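Local coordinates for protein multicopper oxidase type 1 (PDB 3G5W) that binds copper ions as a two-domain, laccase-like multicopper oxidase and probably couples the oxidation of its substrate to the reduction of dioxygen, at residues V292-Y296 with Y297-L301; L129-E132 with K133-T136; G157-P160 with G161-F164; M242-P245 with G246-I250. All blocks are in the same frame, centred on the assembly; numbering follows the deposited sequence.

Contact 1. Residues V292-Y296 with Y297-L301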
loop_
_atom_site.group_PDB
_atom_site.type_symbol
_atom_site.label_atom_id
_atom_site.label_comp_id
_atom_site.label_asym_id
_atom_site.label_seq_id
_atom_site.Cartn_x
_atom_site.Cartn_y
_atom_site.Cartn_z
ATOM N N VAL A 292 -2.721 3.707 32.117
ATOM C CA VAL A 292 -3.314 2.375 32.209
ATOM C C VAL A 292 -2.297 1.316 31.754
ATOM O O VAL A 292 -1.976 1.242 30.560
ATOM C CB VAL A 292 -4.632 2.266 31.399
ATOM C CG1 VAL A 292 -5.212 0.858 31.497
ATOM C CG2 VAL A 292 -5.658 3.302 31.878
ATOM N N PRO A 293 -1.760 0.516 32.703
ATOM C CA PRO A 293 -0.860 -0.578 32.314
ATOM C C PRO A 293 -1.587 -1.677 31.538
ATOM O O PRO A 293 -2.804 -1.842 31.689
ATOM C CB PRO A 293 -0.364 -1.128 33.660
ATOM C CG PRO A 293 -0.626 -0.032 34.648
ATOM C CD PRO A 293 -1.903 0.594 34.171
ATOM N N ASP A 294 -0.833 -2.388 30.697
ATOM C CA ASP A 294 -1.318 -3.524 29.897
ATOM C C ASP A 294 -2.231 -3.171 28.705
ATOM O O ASP A 294 -2.899 -4.057 28.158
ATOM C CB ASP A 294 -1.989 -4.579 30.794
ATOM C CG ASP A 294 -1.696 -6.006 30.347
ATOM O OD1 ASP A 294 -0.699 -6.224 29.629
ATOM O OD2 ASP A 294 -2.456 -6.915 30.737
ATOM N N PHE A 295 -2.247 -1.901 28.293
ATOM C CA PHE A 295 -3.035 -1.476 27.132
ATOM C C PHE A 295 -2.485 -2.031 25.803
ATOM O O PHE A 295 -3.200 -2.081 24.790
ATOM C CB PHE A 295 -3.157 0.054 27.074
ATOM C CG PHE A 295 -3.918 0.548 25.870
ATOM C CD1 PHE A 295 -3.237 1.055 24.756
ATOM C CD2 PHE A 295 -5.306 0.466 25.828
ATOM C CE1 PHE A 295 -3.928 1.487 23.630
ATOM C CE2 PHE A 295 -6.010 0.894 24.706
ATOM C CZ PHE A 295 -5.317 1.404 23.598
ATOM N N TYR A 296 -1.216 -2.440 25.812
ATOM C CA TYR A 296 -0.610 -3.111 24.653
ATOM C C TYR A 296 -0.270 -4.557 25.007
ATOM O O TYR A 296 0.546 -5.195 24.340
ATOM C CB TYR A 296 0.633 -2.344 24.156
ATOM C CG TYR A 296 0.339 -0.897 23.840
ATOM C CD1 TYR A 296 -0.278 -0.541 22.640
ATOM C CD2 TYR A 296 0.657 0.116 24.745
ATOM C CE1 TYR A 296 -0.576 0.782 22.347
ATOM C CE2 TYR A 296 0.360 1.445 24.461
ATOM C CZ TYR A 296 -0.255 1.767 23.258
ATOM O OH TYR A 296 -0.557 3.065 22.957
ATOM N N TYR A 297 -0.922 -5.072 26.052
ATOM C CA TYR A 297 -0.647 -6.407 26.584
ATOM C C TYR A 297 0.807 -6.548 27.039
ATOM O O TYR A 297 1.315 -7.662 27.149
ATOM C CB TYR A 297 -0.976 -7.508 25.560
ATOM C CG TYR A 297 -2.422 -7.949 25.521
ATOM C CD1 TYR A 297 -3.086 -8.355 26.685
ATOM C CD2 TYR A 297 -3.117 -7.989 24.323
ATOM C CE1 TYR A 297 -4.418 -8.780 26.647
ATOM C CE2 TYR A 297 -4.453 -8.411 24.267
ATOM C CZ TYR A 297 -5.093 -8.804 25.435
ATOM O OH TYR A 297 -6.408 -9.215 25.393
ATOM N N GLU A 298 1.465 -5.423 27.317
ATOM C CA GLU A 298 2.885 -5.442 27.664
ATOM C C GLU A 298 3.150 -6.077 29.035
ATOM O O GLU A 298 4.234 -6.617 29.268
ATOM C CB GLU A 298 3.505 -4.034 27.559
ATOM C CG GLU A 298 3.243 -3.107 28.738
ATOM C CD GLU A 298 1.898 -2.376 28.678
ATOM O OE1 GLU A 298 1.639 -1.579 29.603
ATOM O OE2 GLU A 298 1.109 -2.584 27.725
ATOM N N GLU A 299 2.169 -6.011 29.938
ATOM C CA GLU A 299 2.292 -6.686 31.238
ATOM C C GLU A 299 1.887 -8.161 31.153
ATOM O O GLU A 299 2.550 -9.021 31.737
ATOM C CB GLU A 299 1.499 -5.965 32.332
ATOM C CG GLU A 299 1.922 -4.501 32.582
ATOM C CD GLU A 299 3.399 -4.360 32.956
ATOM O OE1 GLU A 299 4.084 -3.488 32.370
ATOM O OE2 GLU A 299 3.878 -5.119 33.824
ATOM N N SER A 300 0.809 -8.458 30.421
ATOM C CA SER A 300 0.363 -9.848 30.267
ATOM C C SER A 300 1.383 -10.728 29.538
ATOM O O SER A 300 1.516 -11.913 29.857
ATOM C CB SER A 300 -1.007 -9.934 29.580
ATOM O OG SER A 300 -2.041 -9.439 30.419
ATOM N N LEU A 301 2.099 -10.160 28.565
ATOM C CA LEU A 301 3.134 -10.910 27.832
ATOM C C LEU A 301 4.297 -11.376 28.718
ATOM O O LEU A 301 5.030 -12.293 28.344
ATOM C CB LEU A 301 3.667 -10.109 26.629
ATOM C CG LEU A 301 2.802 -10.046 25.362
ATOM C CD1 LEU A 301 3.284 -8.922 24.441
ATOM C CD2 LEU A 301 2.781 -11.369 24.609
HETATM O O HOH W 1 -0.202 0.369 28.745
#

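Contact 2. Residues L129-E132 with K133-T136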
loop_
_atom_site.group_PDB
_atom_site.type_symbol
_atom_site.label_atom_id
_atom_site.label_comp_id
_atom_site.label_asym_id
_atom_site.label_seq_id
_atom_site.Cartn_x
_atom_site.Cartn_y
_atom_site.Cartn_z
ATOM N N LEU A 129 15.919 -15.769 17.946
ATOM C CA LEU A 129 17.104 -15.218 17.294
ATOM C C LEU A 129 17.788 -14.198 18.209
ATOM O O LEU A 129 17.144 -13.651 19.100
ATOM C CB LEU A 129 16.732 -14.573 15.956
ATOM C CG LEU A 129 16.025 -15.403 14.878
ATOM C CD1 LEU A 129 15.757 -14.514 13.680
ATOM C CD2 LEU A 129 16.827 -16.639 14.454
ATOM N N PRO A 130 19.101 -13.953 18.006
ATOM C CA PRO A 130 19.827 -12.984 18.844
ATOM C C PRO A 130 19.131 -11.619 18.987
ATOM O O PRO A 130 19.075 -11.081 20.094
ATOM C CB PRO A 130 21.174 -12.851 18.134
ATOM C CG PRO A 130 21.377 -14.185 17.502
ATOM C CD PRO A 130 19.998 -14.587 17.019
ATOM N N ILE A 131 18.596 -11.071 17.897
ATOM C CA ILE A 131 17.877 -9.791 17.972
ATOM C C ILE A 131 16.678 -9.834 18.946
ATOM O O ILE A 131 16.466 -8.890 19.713
ATOM C CB ILE A 131 17.486 -9.234 16.566
ATOM C CG1 ILE A 131 17.127 -7.740 16.671
ATOM C CG2 ILE A 131 16.379 -10.089 15.908
ATOM C CD1 ILE A 131 17.032 -7.012 15.350
ATOM N N GLU A 132 15.930 -10.939 18.942
ATOM C CA GLU A 132 14.800 -11.117 19.864
ATOM C C GLU A 132 15.228 -11.116 21.334
ATOM O O GLU A 132 14.489 -10.653 22.206
ATOM C CB GLU A 132 14.040 -12.411 19.556
ATOM C CG GLU A 132 13.567 -12.556 18.114
ATOM C CD GLU A 132 12.727 -13.815 17.905
ATOM O OE1 GLU A 132 13.250 -14.800 17.325
ATOM O OE2 GLU A 132 11.548 -13.824 18.343
ATOM N N LYS A 133 16.422 -11.635 21.607
ATOM C CA LYS A 133 16.931 -11.710 22.979
ATOM C C LYS A 133 17.333 -10.343 23.544
ATOM O O LYS A 133 17.384 -10.165 24.766
ATOM C CB LYS A 133 18.089 -12.715 23.076
ATOM C CG LYS A 133 17.686 -14.134 22.701
ATOM C CD LYS A 133 18.886 -15.066 22.676
ATOM C CE LYS A 133 18.902 -15.983 23.883
ATOM N NZ LYS A 133 18.062 -17.206 23.650
ATOM N N THR A 134 17.593 -9.376 22.661
ATOM C CA THR A 134 17.913 -8.006 23.086
ATOM C C THR A 134 16.684 -7.220 23.573
ATOM O O THR A 134 16.819 -6.208 24.263
ATOM C CB THR A 134 18.612 -7.191 21.963
ATOM O OG1 THR A 134 17.674 -6.881 20.920
ATOM C CG2 THR A 134 19.791 -7.960 21.375
ATOM N N VAL A 135 15.494 -7.691 23.208
ATOM C CA VAL A 135 14.242 -6.997 23.519
ATOM C C VAL A 135 13.973 -6.995 25.021
ATOM O O VAL A 135 14.003 -8.051 25.667
ATOM C CB VAL A 135 13.044 -7.652 22.788
ATOM C CG1 VAL A 135 11.718 -7.025 23.236
ATOM C CG2 VAL A 135 13.215 -7.536 21.274
ATOM N N THR A 136 13.701 -5.814 25.568
ATOM C CA THR A 136 13.386 -5.685 27.000
ATOM C C THR A 136 11.888 -5.509 27.279
ATOM O O THR A 136 11.422 -5.813 28.388
ATOM C CB THR A 136 14.138 -4.509 27.643
ATOM O OG1 THR A 136 13.749 -3.288 27.005
ATOM C CG2 THR A 136 15.640 -4.688 27.511
#

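Contact 3. Residues G157-P160 with G161-F164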
loop_
_atom_site.group_PDB
_atom_site.type_symbol
_atom_site.label_atom_id
_atom_site.label_comp_id
_atom_site.label_asym_id
_atom_site.label_seq_id
_atom_site.Cartn_x
_atom_site.Cartn_y
_atom_site.Cartn_z
ATOM N N GLY A 157 -23.589 -3.305 7.648
ATOM C CA GLY A 157 -22.362 -2.529 7.442
ATOM C C GLY A 157 -21.304 -3.195 6.581
ATOM O O GLY A 157 -21.379 -4.387 6.295
ATOM N N GLY A 158 -20.309 -2.412 6.176
ATOM C CA GLY A 158 -19.198 -2.918 5.383
ATOM C C GLY A 158 -19.556 -3.036 3.917
ATOM O O GLY A 158 -19.254 -4.048 3.278
ATOM N N ILE A 159 -20.202 -1.997 3.392
ATOM C CA ILE A 159 -20.717 -2.004 2.019
ATOM C C ILE A 159 -20.308 -0.733 1.259
ATOM O O ILE A 159 -19.939 0.263 1.885
ATOM C CB ILE A 159 -22.273 -2.157 2.007
ATOM C CG1 ILE A 159 -22.937 -1.005 2.776
ATOM C CG2 ILE A 159 -22.680 -3.523 2.565
ATOM C CD1 ILE A 159 -24.366 -0.672 2.320
ATOM N N PRO A 160 -20.362 -0.761 -0.092
ATOM C CA PRO A 160 -20.038 0.425 -0.881
ATOM C C PRO A 160 -20.812 1.663 -0.442
ATOM O O PRO A 160 -22.020 1.584 -0.201
ATOM C CB PRO A 160 -20.436 0.014 -2.305
ATOM C CG PRO A 160 -20.225 -1.434 -2.323
ATOM C CD PRO A 160 -20.697 -1.901 -0.965
ATOM N N GLY A 161 -20.100 2.781 -0.325
ATOM C CA GLY A 161 -20.667 4.039 0.148
ATOM C C GLY A 161 -20.320 4.356 1.593
ATOM O O GLY A 161 -20.534 5.478 2.056
ATOM N N ASP A 162 -19.795 3.366 2.314
ATOM C CA ASP A 162 -19.405 3.555 3.713
ATOM C C ASP A 162 -18.385 4.676 3.860
ATOM O O ASP A 162 -17.502 4.856 3.002
ATOM C CB ASP A 162 -18.827 2.263 4.292
ATOM C CG ASP A 162 -19.896 1.328 4.819
ATOM O OD1 ASP A 162 -21.098 1.680 4.772
ATOM O OD2 ASP A 162 -19.532 0.230 5.281
ATOM N N VAL A 163 -18.516 5.434 4.940
ATOM C CA VAL A 163 -17.569 6.503 5.236
ATOM C C VAL A 163 -16.819 6.155 6.516
ATOM O O VAL A 163 -17.398 6.142 7.611
ATOM C CB VAL A 163 -18.262 7.891 5.323
ATOM C CG1 VAL A 163 -17.253 8.974 5.622
ATOM C CG2 VAL A 163 -18.997 8.209 4.006
ATOM N N PHE A 164 -15.534 5.841 6.370
ATOM C CA PHE A 164 -14.708 5.526 7.533
ATOM C C PHE A 164 -14.414 6.823 8.265
ATOM O O PHE A 164 -14.113 7.832 7.633
ATOM C CB PHE A 164 -13.407 4.827 7.113
ATOM C CG PHE A 164 -13.597 3.403 6.686
ATOM C CD1 PHE A 164 -13.435 2.368 7.595
ATOM C CD2 PHE A 164 -13.943 3.095 5.373
ATOM C CE1 PHE A 164 -13.617 1.039 7.202
ATOM C CE2 PHE A 164 -14.135 1.770 4.974
ATOM C CZ PHE A 164 -13.968 0.745 5.886
#

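Contact 4. Residues M242-P245 with G246-I250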
loop_
_atom_site.group_PDB
_atom_site.type_symbol
_atom_site.label_atom_id
_atom_site.label_comp_id
_atom_site.label_asym_id
_atom_site.label_seq_id
_atom_site.Cartn_x
_atom_site.Cartn_y
_atom_site.Cartn_z
ATOM N N MET A 242 16.002 2.128 22.382
ATOM C CA MET A 242 15.603 3.338 23.100
ATOM C C MET A 242 16.831 4.089 23.614
ATOM O O MET A 242 17.149 4.027 24.801
ATOM C CB MET A 242 14.648 3.014 24.262
ATOM C CG MET A 242 13.283 2.420 23.874
ATOM S SD MET A 242 12.281 3.448 22.752
ATOM C CE MET A 242 12.745 2.703 21.230
ATOM N N ASP A 243 17.507 4.804 22.716
ATOM C CA ASP A 243 18.777 5.456 23.045
ATOM C C ASP A 243 18.719 6.986 22.981
ATOM O O ASP A 243 19.754 7.648 22.929
ATOM C CB ASP A 243 19.871 4.947 22.103
ATOM C CG ASP A 243 19.581 5.264 20.634
ATOM O OD1 ASP A 243 20.377 4.828 19.776
ATOM O OD2 ASP A 243 18.568 5.942 20.327
ATOM N N ASN A 244 17.514 7.544 22.981
ATOM C CA ASN A 244 17.333 8.960 22.678
ATOM C C ASN A 244 16.218 9.575 23.527
ATOM O O ASN A 244 15.107 9.778 23.032
ATOM C CB ASN A 244 17.080 9.120 21.154
ATOM C CG ASN A 244 16.985 10.572 20.704
ATOM O OD1 ASN A 244 16.490 10.860 19.602
ATOM N ND2 ASN A 244 17.446 11.494 21.544
ATOM N N PRO A 245 16.504 9.861 24.822
ATOM C CA PRO A 245 15.484 10.411 25.716
ATOM C C PRO A 245 14.758 11.656 25.218
ATOM O O PRO A 245 15.388 12.624 24.768
ATOM C CB PRO A 245 16.260 10.695 27.010
ATOM C CG PRO A 245 17.368 9.682 26.983
ATOM C CD PRO A 245 17.781 9.645 25.533
ATOM N N GLY A 246 13.429 11.588 25.283
ATOM C CA GLY A 246 12.536 12.677 24.902
ATOM C C GLY A 246 11.087 12.220 24.955
ATOM O O GLY A 246 10.782 11.166 25.509
ATOM N N LEU A 247 10.193 13.040 24.410
ATOM C CA LEU A 247 8.800 12.665 24.203
ATOM C C LEU A 247 8.595 12.580 22.696
ATOM O O LEU A 247 8.842 13.555 21.972
ATOM C CB LEU A 247 7.849 13.684 24.854
ATOM C CG LEU A 247 8.012 13.888 26.372
ATOM C CD1 LEU A 247 7.071 14.958 26.890
ATOM C CD2 LEU A 247 7.817 12.581 27.157
ATOM N N TRP A 248 8.165 11.408 22.229
ATOM C CA TRP A 248 8.216 11.076 20.807
ATOM C C TRP A 248 6.894 10.545 20.280
ATOM O O TRP A 248 6.341 9.589 20.822
ATOM C CB TRP A 248 9.288 10.020 20.559
ATOM C CG TRP A 248 10.651 10.390 21.056
ATOM C CD1 TRP A 248 11.292 9.886 22.154
ATOM C CD2 TRP A 248 11.535 11.351 20.478
ATOM N NE1 TRP A 248 12.536 10.464 22.283
ATOM C CE2 TRP A 248 12.710 11.366 21.265
ATOM C CE3 TRP A 248 11.456 12.192 19.357
ATOM C CZ2 TRP A 248 13.796 12.204 20.977
ATOM C CZ3 TRP A 248 12.540 13.024 19.068
ATOM C CH2 TRP A 248 13.697 13.014 19.871
ATOM N N MET A 249 6.400 11.156 19.211
ATOM C CA MET A 249 5.171 10.693 18.578
ATOM C C MET A 249 5.389 9.376 17.855
ATOM O O MET A 249 6.437 9.149 17.247
ATOM C CB MET A 249 4.653 11.713 17.562
ATOM C CG MET A 249 4.294 13.071 18.123
ATOM S SD MET A 249 3.127 13.086 19.511
ATOM C CE MET A 249 1.746 12.177 18.838
ATOM N N ILE A 250 4.393 8.507 17.948
ATOM C CA ILE A 250 4.227 7.415 17.003
ATOM C C ILE A 250 2.791 7.496 16.490
ATOM O O ILE A 250 1.851 7.602 17.279
ATOM C CB ILE A 250 4.583 6.023 17.605
ATOM C CG1 ILE A 250 3.896 4.895 16.826
ATOM C CG2 ILE A 250 4.244 5.949 19.087
ATOM C CD1 ILE A 250 4.484 3.538 17.114
#

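Contact 1. Residues V292-Y296 with Y297-L301
Val292 to Phe295 form a type II turn that overlaps a type I turn from Asp294 to Tyr297, closed by Tyr297 N donating to Asp294 O at 3.1 Å. Pro293 suits the second place of the first turn with its fixed phi, and Asp294 takes the positive phi (73°) of the third. A water bridges Val292 O and Phe295 N, the ends of the type II turn, and donates to Glu298 OE1. The Glu298 chain, bent at chi2 (-84°), folds back over the turn: Asp294 N reaches OE1 of Glu298 from above the carboxylate plane at 2.8 Å, while Tyr296 N meets OE2 of Glu298 nearly along the C-O axis at 3.0 Å. Asp294 OD1 accepts from Ser300 N (2.8 Å) and weakly from Glu299 N, and Asp294 OD2 accepts the hydrogen bond of Ser300 OG on its syn lone pair at 2.6 Å. Tyr296 OH bonds to Gln178 O and Tyr297 OH to Ala33 O. Tyr297 and Leu301 reach strands 35-39 and 118-124, Tyr296 and Glu298 strand 137-146, so the loop packs between the two domains' sheets. The two acids bind mostly backbone N-H donors, which probably offsets their repulsion (Asp294 OD1 to Glu298 OE2, 4.5 Å).

Contact 2. Residues L129-E132 with K133-T136
Thr134 OG1 donates to Ile131 O at 2.6 Å, in the carbonyl plane and on a lone pair. Its chi1 of 71° swings the hydroxyl back over the preceding turn and sends CG2 toward Pro130 O, 3.4 Å away. Ile131 O is gripped twice, since Thr134 N also donates to it at 3.2 Å, from above the carbonyl plane. A threonine suits this position because its hydroxyl adds a second donor to Ile131 O. Before it, Lys133 N bonds to Leu129 O at 3.3 Å and only weakly to Pro130 O; after it, Val135 N reaches Glu132 O at 3.3 Å, with Val135 CG2 lying 3.5 Å from Glu132 O. Proline is well placed as Pro130, in the first turn, where its missing N-H costs the helix no bond. The start of the turn is held by Glu132, whose OE1 accepts from Leu129 N at 2.9 Å in a nearly straight bond (168°), while OE2 of Glu132 makes a salt bridge to Arg189. The helix lies over the sheet of the second cupredoxin domain: Ile131 rests on strands 209-214 and 217-225, Glu132 on Phe213, and Val135 on Arg189 of strand 187-194, just before the chain enters strand 137-146.

Contact 3. Residues G157-P160 with G161-F164
The Asp162 carboxylate turns one face to Ile159: the carbonyl O of Ile159 lies over that face, 3.1 Å from Asp162 CG, and Ile159 CG1 approaches from the same side, 3.8 Å from OD1 of Asp162. Ile159 N also comes from this face, meeting Asp162 OD2 at 3.0 Å from well above the plane (64°). Gly158 N adds a weak bond to Asp162 OD2 at 2.9 Å. With chi1 at -85°, the Asp162 CG lies beside its own backbone N and over the turn it closes. That turn is type II, from Ile159 to Asp162, and Asp162 N completes it by donating to Ile159 O at 3.1 Å. Pro160 brings a fixed phi to the second position, and Gly161 accepts the positive phi (102°) of the third. Gly157 and Gly158 likewise have positive phi, which glycine adopts readily. OD1 of Asp162 is bound by Trp150 NE1, and Gly158 O receives Asn109 ND2 from helix 108-114 of the first domain. The same helix holds the copper ligand His111, about 9 Å from Gly157, so the loop may help to steady that helix. Ile159 and Pro160 pack on Asp262 and Gly261 of the second subunit. A single aspartate thus gathers one firm and one weak peptide N-H and an indole N-H, which probably stabilise its negative charge and give a glycine-rich surface loop a defined shape.

Contact 4. Residues M242-P245 with G246-I250
Asn244 and Trp248 face each other across the bend at Pro245 and Gly246, by which the chain passes from a loop into strand 247-252. The indole carries the contact. Trp248 NE1 donates to the backbone O of Asn244 at 2.8 Å, arriving nearly along the C=O axis (171°), although the bond is bent at the hydrogen (135°) and the oxygen is tilted somewhat from the ring plane. The first two side-chain torsions of Trp248 together point NE1 at the loop. The six-membered part of the ring meets the Asn244 side chain, whose CG, carried across the benzo edge by its position anti to the backbone N, lies 3.6 Å from Trp248 CZ2; amide and ring planes are 49° apart. Pro245 fixes phi at the corner, and its carbonyl carbon lies 3.9 Å from Trp248 NE1. Gly246 follows in a nearly fully extended conformation, which glycine takes up more easily than other residues. Around the pair, Tyr274 OH is hydrogen-bonded to Asn244 N, and the Trp248 ring meets His207 edge-to-face. Leu64 and Trp69 of the third subunit pack on Asn244 and Trp248 respectively, and Arg66 of that subunit makes a salt bridge with Asp243. A tryptophan serves here because one side chain offers both a broad nonpolar surface for the subunit interface and an N-H that satisfies a buried carbonyl; at its nearest it is about 7 Å from a bound copper-oxygen group, so the contact probably belongs to the outer surroundings of a copper cluster, which in two-domain oxidases lies between subunits.

Overall arrangement
From the N terminus the four contacts come in series, each a local contact within one continuous stretch, and none encloses or crosses another. Contact 2 turns the chain between strand 118-124 of the first cupredoxin domain and strand 137-146 of the second. Contact 3 closes part of the long loop from that strand to strand 166-169, on the opposite side of the chain's centre from contacts 1 and 2. Contact 4 joins strand 235-241 to strand 247-252, linking the two sheets of the second domain. Contact 1 shapes the return from strand 269-274 to strand 306-308, which joins a first-domain sheet. Contacts 3 and 4 both touch the third subunit, although their centres are about 37 Å apart.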